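Local coordinates for protein anti-H(O) lectin 1 (Ulex europaeus, PDB 1FX5) that binds L-fucose as a legume lectin, recognising the O(H) blood group and carrying calcium and manganese ions, at residues P54-N59 with L206-S211. Numbering follows the deposited sequence.
Sequences PIHIWN and LPEWVS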
loop_
_atom_site.group_PDB
_atom_site.type_symbol
_atom_site.label_atom_id
_atom_site.label_comp_id
_atom_site.label_asym_id
_atom_site.label_seq_id
_atom_site.Cartn_x
_atom_site.Cartn_y
_atom_site.Cartn_z
ATOM N N PRO A 54 -3.223 -2.001 4.850
ATOM C CA PRO A 54 -4.162 -1.344 5.775
ATOM C C PRO A 54 -3.822 0.162 5.854
ATOM O O PRO A 54 -2.676 0.580 5.605
ATOM C CB PRO A 54 -3.887 -2.038 7.112
ATOM C CG PRO A 54 -3.355 -3.384 6.714
ATOM C CD PRO A 54 -2.454 -3.053 5.543
ATOM N N ILE A 55 -4.825 0.964 6.199
ATOM C CA ILE A 55 -4.691 2.405 6.320
ATOM C C ILE A 55 -4.734 2.759 7.799
ATOM O O ILE A 55 -5.533 2.190 8.557
ATOM C CB ILE A 55 -5.907 3.117 5.651
ATOM C CG1 ILE A 55 -6.196 2.530 4.265
ATOM C CG2 ILE A 55 -5.668 4.602 5.524
ATOM C CD1 ILE A 55 -5.129 2.760 3.242
ATOM N N HIS A 56 -3.875 3.689 8.204
ATOM C CA HIS A 56 -3.791 4.158 9.585
ATOM C C HIS A 56 -4.854 5.255 9.626
ATOM O O HIS A 56 -4.614 6.353 9.123
ATOM C CB HIS A 56 -2.402 4.752 9.843
ATOM C CG HIS A 56 -2.026 4.847 11.295
ATOM N ND1 HIS A 56 -2.818 4.334 12.310
ATOM C CD2 HIS A 56 -0.946 5.385 11.897
ATOM C CE1 HIS A 56 -2.230 4.555 13.474
ATOM N NE2 HIS A 56 -1.093 5.191 13.258
ATOM N N ILE A 57 -6.026 4.965 10.182
ATOM C CA ILE A 57 -7.081 5.968 10.227
ATOM C C ILE A 57 -7.034 6.915 11.425
ATOM O O ILE A 57 -7.438 8.073 11.328
ATOM C CB ILE A 57 -8.467 5.332 9.978
ATOM C CG1 ILE A 57 -9.442 6.379 9.433
ATOM C CG2 ILE A 57 -9.024 4.758 11.242
ATOM C CD1 ILE A 57 -9.138 6.835 8.024
ATOM N N TRP A 58 -6.635 6.417 12.579
ATOM C CA TRP A 58 -6.544 7.294 13.732
ATOM C C TRP A 58 -5.380 6.802 14.573
ATOM O O TRP A 58 -4.952 5.650 14.439
ATOM C CB TRP A 58 -7.860 7.503 14.493
ATOM C CG TRP A 58 -8.410 6.327 15.179
ATOM C CD1 TRP A 58 -9.240 5.390 14.653
ATOM C CD2 TRP A 58 -8.241 5.990 16.557
ATOM N NE1 TRP A 58 -9.611 4.494 15.619
ATOM C CE2 TRP A 58 -9.016 4.836 16.793
ATOM C CE3 TRP A 58 -7.523 6.557 17.610
ATOM C CZ2 TRP A 58 -9.092 4.236 18.056
ATOM C CZ3 TRP A 58 -7.602 5.965 18.860
ATOM C CH2 TRP A 58 -8.382 4.811 19.072
ATOM N N ASN A 59 -4.814 7.707 15.360
ATOM C CA ASN A 59 -3.667 7.407 16.213
ATOM C C ASN A 59 -3.927 7.487 17.719
ATOM O O ASN A 59 -4.078 8.582 18.248
ATOM C CB ASN A 59 -2.578 8.407 15.830
ATOM C CG ASN A 59 -1.229 8.054 16.404
ATOM O OD1 ASN A 59 -1.128 7.387 17.441
ATOM N ND2 ASN A 59 -0.178 8.515 15.743
ATOM N N LEU A 206 -14.340 2.771 14.635
ATOM C CA LEU A 206 -13.334 1.937 13.959
ATOM C C LEU A 206 -12.013 1.692 14.715
ATOM O O LEU A 206 -11.651 2.434 15.628
ATOM C CB LEU A 206 -12.970 2.590 12.608
ATOM C CG LEU A 206 -14.059 2.902 11.563
ATOM C CD1 LEU A 206 -13.516 3.814 10.430
ATOM C CD2 LEU A 206 -14.573 1.608 11.002
ATOM N N PRO A 207 -11.308 0.597 14.381
ATOM C CA PRO A 207 -10.019 0.346 15.058
ATOM C C PRO A 207 -8.982 1.337 14.443
ATOM O O PRO A 207 -9.299 2.034 13.461
ATOM C CB PRO A 207 -9.719 -1.107 14.689
ATOM C CG PRO A 207 -10.440 -1.298 13.367
ATOM C CD PRO A 207 -11.723 -0.537 13.537
ATOM N N GLU A 208 -7.768 1.433 14.985
ATOM C CA GLU A 208 -6.777 2.364 14.417
ATOM C C GLU A 208 -6.366 2.097 12.966
ATOM O O GLU A 208 -5.985 3.035 12.244
ATOM C CB GLU A 208 -5.514 2.386 15.250
ATOM C CG GLU A 208 -5.674 3.004 16.592
ATOM C CD GLU A 208 -4.419 2.816 17.398
ATOM O OE1 GLU A 208 -3.418 3.528 17.121
ATOM O OE2 GLU A 208 -4.432 1.910 18.258
ATOM N N TRP A 209 -6.343 0.821 12.580
ATOM C CA TRP A 209 -5.974 0.417 11.215
ATOM C C TRP A 209 -7.158 -0.286 10.555
ATOM O O TRP A 209 -7.695 -1.268 11.113
ATOM C CB TRP A 209 -4.771 -0.545 11.224
ATOM C CG TRP A 209 -3.475 0.061 11.681
ATOM C CD1 TRP A 209 -3.066 0.243 12.973
ATOM C CD2 TRP A 209 -2.395 0.532 10.846
ATOM N NE1 TRP A 209 -1.802 0.794 12.999
ATOM C CE2 TRP A 209 -1.364 0.977 11.710
ATOM C CE3 TRP A 209 -2.198 0.621 9.460
ATOM C CZ2 TRP A 209 -0.149 1.501 11.229
ATOM C CZ3 TRP A 209 -0.996 1.143 8.983
ATOM C CH2 TRP A 209 0.013 1.576 9.868
ATOM N N VAL A 210 -7.543 0.191 9.369
ATOM C CA VAL A 210 -8.670 -0.393 8.624
ATOM C C VAL A 210 -8.319 -0.605 7.157
ATOM O O VAL A 210 -7.356 -0.027 6.657
ATOM C CB VAL A 210 -9.946 0.535 8.644
ATOM C CG1 VAL A 210 -10.447 0.751 10.058
ATOM C CG2 VAL A 210 -9.647 1.881 7.982
ATOM N N SER A 211 -9.084 -1.446 6.471
ATOM C CA SER A 211 -8.844 -1.692 5.044
ATOM C C SER A 211 -9.906 -0.850 4.314
ATOM O O SER A 211 -10.892 -0.463 4.937
ATOM C CB SER A 211 -9.072 -3.168 4.718
ATOM O OG SER A 211 -10.415 -3.546 4.959
#
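H56 lies nearly flat against W209 in an offset stack, the imidazole and the six-membered indole ring having centroids 4.4 Å apart and planes 7° from parallel. CG of H56 is anti to the backbone N (chi1 -161°) and lies 3.8 Å from CZ2 of W209; H56 CB adds a CH-pi contact over the same six-membered ring. At the imidazole edge, ND1 gives a weak hydrogen bond to the carbonyl O of E208. The same oxygen takes two backbone N-H groups: I57 N donates to E208 O at 2.8 Å, and the bond from W58 N to E208 O is weak. Strands 44-59 and 209-219 run antiparallel here, as neighbours in the beta-sandwich of the legume lectin fold. I55 and V210 form the hydrogen-bonded pair (I55 N to V210 O 2.8 Å, V210 N to I55 O 2.9 Å). Their side chains share the face opposite the stack, where I55 meets F233 and V210 meets L93. On the face of H56 and W209, W209 also packs on D17 of the second subunit. Beyond the paired residues, the W58 indole crosses the E208 side chain at about a right angle, and E208 CG makes a CH-pi contact over the W58 six-membered ring, 3.8 Å from the ring centroid. W58 NE1 donates in the ring plane to L206 O at 2.9 Å, approaching from above the carbonyl plane. E208 OE1 accepts a hydrogen bond from C60 N.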